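2,3-dehydroadipyl-CoA hydratase (Escherichia coli, PDB 4FZW) catalyses the reversible hydration of 2,3-dehydroadipyl-CoA to 3-hydroxyadipyl-CoA, an enoyl-CoA hydratase step in the breakdown of phenylacetate. Local coordinates at residues I50-V54 and A194-A198; A122-F128 and S165-A171. All coordinates share one frame; numbering follows the deposited sequence.

Contact 1: residues I50-V54 and A194-A198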
loop_
_atom_site.group_PDB
_atom_site.type_symbol
_atom_site.label_atom_id
_atom_site.label_comp_id
_atom_site.label_asym_id
_atom_site.label_seq_id
_atom_site.Cartn_x
_atom_site.Cartn_y
_atom_site.Cartn_z
ATOM N N ILE B 50 31.988 -1.040 -14.241
ATOM C CA ILE B 50 31.198 0.167 -13.986
ATOM C C ILE B 50 30.452 0.124 -12.648
ATOM O O ILE B 50 29.890 -0.912 -12.262
ATOM C CB ILE B 50 30.183 0.445 -15.102
ATOM C CG1 ILE B 50 30.895 0.550 -16.450
ATOM C CG2 ILE B 50 29.382 1.695 -14.768
ATOM C CD1 ILE B 50 29.980 0.775 -17.625
ATOM N N SER B 51 30.456 1.261 -11.954
ATOM C CA SER B 51 29.842 1.400 -10.629
ATOM C C SER B 51 28.785 2.516 -10.581
ATOM O O SER B 51 27.791 2.410 -9.867
ATOM C CB SER B 51 30.907 1.653 -9.566
ATOM O OG SER B 51 31.758 0.532 -9.437
ATOM N N VAL B 52 29.003 3.578 -11.355
ATOM C CA VAL B 52 28.085 4.720 -11.420
ATOM C C VAL B 52 27.937 5.206 -12.868
ATOM O O VAL B 52 28.864 5.080 -13.683
ATOM C CB VAL B 52 28.593 5.916 -10.568
ATOM C CG1 VAL B 52 27.569 7.044 -10.576
ATOM C CG2 VAL B 52 28.913 5.475 -9.131
ATOM N N CYS B 53 26.770 5.763 -13.177
ATOM C CA CYS B 53 26.581 6.483 -14.425
ATOM C C CYS B 53 26.302 7.979 -14.127
ATOM O O CYS B 53 25.851 8.337 -13.027
ATOM C CB CYS B 53 25.476 5.836 -15.264
ATOM S SG CYS B 53 25.180 6.532 -16.915
ATOM N N VAL B 54 26.631 8.833 -15.096
ATOM C CA VAL B 54 26.292 10.242 -15.056
ATOM C C VAL B 54 25.608 10.497 -16.391
ATOM O O VAL B 54 26.074 9.999 -17.428
ATOM C CB VAL B 54 27.560 11.143 -14.952
ATOM C CG1 VAL B 54 27.234 12.610 -15.223
ATOM C CG2 VAL B 54 28.234 10.971 -13.613
ATOM N N ALA B 194 30.239 11.128 -8.643
ATOM C CA ALA B 194 30.126 9.721 -9.049
ATOM C C ALA B 194 31.412 9.005 -8.707
ATOM O O ALA B 194 31.392 7.843 -8.382
ATOM C CB ALA B 194 29.843 9.599 -10.530
ATOM N N SER B 195 32.536 9.716 -8.782
ATOM C CA SER B 195 33.833 9.113 -8.498
ATOM C C SER B 195 33.936 8.752 -7.037
ATOM O O SER B 195 34.505 7.721 -6.684
ATOM C CB SER B 195 34.968 10.045 -8.908
ATOM O OG SER B 195 35.009 10.107 -10.317
ATOM N N LYS B 196 33.384 9.618 -6.196
ATOM C CA LYS B 196 33.292 9.361 -4.774
ATOM C C LYS B 196 32.364 8.167 -4.494
ATOM O O LYS B 196 32.671 7.303 -3.673
ATOM C CB LYS B 196 32.792 10.619 -4.060
ATOM C CG LYS B 196 32.273 10.348 -2.666
ATOM C CD LYS B 196 32.894 11.285 -1.655
ATOM C CE LYS B 196 32.443 12.700 -1.889
ATOM N NZ LYS B 196 33.006 13.611 -0.854
ATOM N N MET B 197 31.233 8.103 -5.182
ATOM C CA MET B 197 30.362 6.948 -4.994
ATOM C C MET B 197 31.060 5.667 -5.479
ATOM O O MET B 197 31.211 4.726 -4.704
ATOM C CB MET B 197 28.975 7.171 -5.607
ATOM C CG MET B 197 28.202 8.286 -4.896
ATOM S SD MET B 197 26.639 8.592 -5.705
ATOM C CE MET B 197 26.957 7.699 -7.219
ATOM N N ALA B 198 31.545 5.683 -6.723
ATOM C CA ALA B 198 32.285 4.578 -7.340
ATOM C C ALA B 198 33.475 4.056 -6.522
ATOM O O ALA B 198 34.124 3.075 -6.886
ATOM C CB ALA B 198 32.766 5.005 -8.721
HETATM O O HOH W 1 32.847 0.400 -7.036
#
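Ser-51 and Ala-198 mark the nearest backbone approach, 5.2 Å from CA to CA, where helix 186-197 meets the start of strand 52-56 without a direct hydrogen bond between the two segments. Val-52 carries most of the contact. Its CG1 is swung anti to the backbone N (chi1 -176°) and lies 3.4 Å from Ala-194 CB, while CG2, beside the backbone N, sits against Ala-194 O and Met-197 CE and also reaches Ala-198 CB at 3.9 Å. Met-197 meets the same valine across its branches: the chain folds back at its last torsion (chi3 -14°), bringing CE to 3.5 Å from both Val-52 CG1 and CG2, and the two side chains cross at about a right angle. Farther along the strand, Val-54 CG2 touches the same methyl, Ala-194 CB, at 3.7 Å. This is helix-on-sheet packing of the crotonase fold: helix 186-197 also rests on Val-15 and Ile-99 of the flanking strands, whereas Ile-50 and Cys-53 face helix 31-46. Met-197 is touched in addition by Ser-162 of a second subunit. At the polar end a water bridges the segments, accepting from Ser-51 OG at 2.6 Å and donating to Ala-198 O at 3.0 Å. Arg-14 NE, from the loop before strand 15-20, also hydrogen-bonds the Ser-51 hydroxyl.

Contact 2: residues A122-F128 and S165-A171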
loop_
_atom_site.group_PDB
_atom_site.type_symbol
_atom_site.label_atom_id
_atom_site.label_comp_id
_atom_site.label_asym_id
_atom_site.label_seq_id
_atom_site.Cartn_x
_atom_site.Cartn_y
_atom_site.Cartn_z
ATOM N N ALA B 122 22.740 20.354 -10.444
ATOM C CA ALA B 122 22.283 21.312 -11.456
ATOM C C ALA B 122 23.251 22.476 -11.656
ATOM O O ALA B 122 24.078 22.773 -10.791
ATOM C CB ALA B 122 20.913 21.840 -11.089
ATOM N N GLY B 123 23.115 23.147 -12.798
ATOM C CA GLY B 123 23.889 24.328 -13.105
ATOM C C GLY B 123 23.098 25.533 -12.606
ATOM O O GLY B 123 21.860 25.458 -12.487
ATOM N N GLU B 124 23.787 26.644 -12.325
ATOM C CA GLU B 124 23.105 27.825 -11.792
ATOM C C GLU B 124 21.969 28.277 -12.706
ATOM O O GLU B 124 20.942 28.770 -12.239
ATOM C CB GLU B 124 24.077 28.981 -11.561
ATOM C CG GLU B 124 23.418 30.142 -10.854
ATOM C CD GLU B 124 24.410 31.052 -10.195
ATOM O OE1 GLU B 124 25.625 30.855 -10.415
ATOM O OE2 GLU B 124 23.972 31.962 -9.454
ATOM N N ASN B 125 22.154 28.090 -14.009
ATOM C CA ASN B 125 21.179 28.540 -14.991
ATOM C C ASN B 125 20.175 27.483 -15.445
ATOM O O ASN B 125 19.407 27.739 -16.371
ATOM C CB ASN B 125 21.911 29.121 -16.197
ATOM N N ALA B 126 20.191 26.308 -14.806
ATOM C CA ALA B 126 19.299 25.190 -15.176
ATOM C C ALA B 126 17.829 25.522 -14.913
ATOM O O ALA B 126 17.512 26.292 -13.999
ATOM C CB ALA B 126 19.694 23.915 -14.438
ATOM N N ARG B 127 16.942 24.958 -15.728
ATOM C CA ARG B 127 15.500 25.111 -15.520
ATOM C C ARG B 127 14.794 23.745 -15.505
ATOM O O ARG B 127 15.213 22.797 -16.170
ATOM C CB ARG B 127 14.876 26.021 -16.582
ATOM C CG ARG B 127 15.726 27.228 -16.962
ATOM C CD ARG B 127 15.427 28.446 -16.114
ATOM N NE ARG B 127 14.026 28.847 -16.203
ATOM C CZ ARG B 127 13.496 29.865 -15.532
ATOM N NH1 ARG B 127 14.259 30.591 -14.724
ATOM N NH2 ARG B 127 12.207 30.153 -15.664
ATOM N N PHE B 128 13.735 23.653 -14.719
ATOM C CA PHE B 128 13.012 22.413 -14.553
ATOM C C PHE B 128 11.548 22.725 -14.693
ATOM O O PHE B 128 11.034 23.591 -13.992
ATOM C CB PHE B 128 13.250 21.818 -13.165
ATOM C CG PHE B 128 14.644 21.286 -12.950
ATOM C CD1 PHE B 128 15.581 22.039 -12.251
ATOM C CD2 PHE B 128 15.009 20.013 -13.408
ATOM C CE1 PHE B 128 16.870 21.552 -12.037
ATOM C CE2 PHE B 128 16.287 19.520 -13.203
ATOM C CZ PHE B 128 17.227 20.294 -12.524
ATOM N N SER B 165 8.128 26.887 -15.485
ATOM C CA SER B 165 9.461 26.470 -15.015
ATOM C C SER B 165 9.800 26.932 -13.604
ATOM O O SER B 165 9.210 27.875 -13.088
ATOM C CB SER B 165 10.551 27.044 -15.929
ATOM O OG SER B 165 10.606 26.395 -17.181
ATOM N N ILE B 166 10.785 26.273 -13.004
ATOM C CA ILE B 166 11.405 26.736 -11.770
ATOM C C ILE B 166 12.931 26.759 -11.948
ATOM O O ILE B 166 13.490 25.926 -12.674
ATOM C CB ILE B 166 10.992 25.874 -10.521
ATOM C CG1 ILE B 166 11.581 24.447 -10.580
ATOM C CG2 ILE B 166 9.475 25.808 -10.367
ATOM C CD1 ILE B 166 11.363 23.658 -9.285
ATOM N N THR B 167 13.602 27.718 -11.310
ATOM C CA THR B 167 15.042 27.813 -11.462
ATOM C C THR B 167 15.715 26.671 -10.712
ATOM O O THR B 167 15.098 26.008 -9.882
ATOM C CB THR B 167 15.613 29.144 -10.927
ATOM O OG1 THR B 167 15.330 29.254 -9.524
ATOM C CG2 THR B 167 15.034 30.344 -11.680
ATOM N N ALA B 168 16.993 26.470 -11.003
ATOM C CA ALA B 168 17.851 25.552 -10.266
ATOM C C ALA B 168 17.822 25.797 -8.758
ATOM O O ALA B 168 17.845 24.849 -7.971
ATOM C CB ALA B 168 19.284 25.688 -10.785
ATOM N N GLN B 169 17.790 27.071 -8.368
ATOM C CA GLN B 169 17.804 27.455 -6.958
ATOM C C GLN B 169 16.481 27.154 -6.249
ATOM O O GLN B 169 16.466 26.657 -5.119
ATOM C CB GLN B 169 18.161 28.942 -6.779
ATOM C CG GLN B 169 19.539 29.377 -7.334
ATOM C CD GLN B 169 19.595 29.398 -8.860
ATOM O OE1 GLN B 169 18.562 29.464 -9.554
ATOM N NE2 GLN B 169 20.816 29.330 -9.388
ATOM N N GLN B 170 15.375 27.482 -6.904
ATOM C CA GLN B 170 14.078 27.042 -6.418
ATOM C C GLN B 170 14.030 25.514 -6.292
ATOM O O GLN B 170 13.444 24.979 -5.336
ATOM C CB GLN B 170 12.947 27.515 -7.341
ATOM C CG GLN B 170 12.663 29.022 -7.325
ATOM C CD GLN B 170 11.783 29.424 -8.482
ATOM O OE1 GLN B 170 12.084 29.103 -9.638
ATOM N NE2 GLN B 170 10.665 30.097 -8.181
ATOM N N ALA B 171 14.668 24.816 -7.228
ATOM C CA ALA B 171 14.570 23.356 -7.257
ATOM C C ALA B 171 15.412 22.724 -6.167
ATOM O O ALA B 171 15.096 21.638 -5.710
ATOM C CB ALA B 171 14.924 22.779 -8.631
#
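Arg-127 and Phe-128 run antiparallel to Thr-167 and Ile-166. Phe-128 and Ile-166 form the hydrogen-bonded pair, with Phe-128 N giving to Ile-166 O and Ile-166 N to Phe-128 O at 2.9 Å; Arg-127 and Thr-167 form the non-hydrogen-bonded pair. From CB, which lies near Ile-166 O, Arg-127 bends at chi2 (-91°) and chi3, which lays the guanidinium obliquely across Ser-165 and Thr-167. There NE and NH2 border Ser-165 CB, NH2 at 3.5 Å, CZ lies near both Ser-165 CB and Thr-167 CG2, and NH1 ends beside that threonine methyl. On the other face of the sheet, Phe-128 CB packs on Ile-166 CG1, its ring edge points to Ala-168 CA, and CD1 lies 3.8 Å from Ala-171 CB. Ala-168 CB packs on Ala-122 CB and Ala-126 CB, and Ala-168 N gives a weak hydrogen bond to Ala-126 O. Thr-167 and Gln-170 form a capping box at the start of helix 168-173: Thr-167 N donates to Gln-170 OE1 (2.6 Å), and Gln-170 N to Thr-167 OG1 (3.2 Å). Gln-169 bends at chi2 (71°) to send NE2 to Glu-124 O at 2.9 Å, nearly in its own amide plane and on a carbonyl lone pair. A leucine here would probably leave Glu-124 O without this donor and the type I turn from Gly-123 to Ala-126 less firmly tied to the helix. Strand 127-129 lies between strands 105-107 and 166-167, with Ile-166 against Leu-155 and Met-159 of helix 146-162 and Phe-128 against Leu-176 and Val-177.

Overall arrangement
Contact 1 and contact 2 are about 23 Å apart between centres and about 10 Å at their nearest atoms, so they do not touch. Both reach the six-stranded sheet: Val-52 to Val-54 begin strand 52-56 and Ala-122 and Gly-123 end strand 119-123, with strand 98-102 between the two. Contact 2 also belongs to the smaller four-stranded sheet, so the turn after Gly-123 connects the two layers. In sequence, both segments of contact 2 fall between those of contact 1. Relatives polarise the acyl-CoA thioester in an oxyanion hole of backbone N-H groups; no ligand in either contact marks where that site lies relative to them.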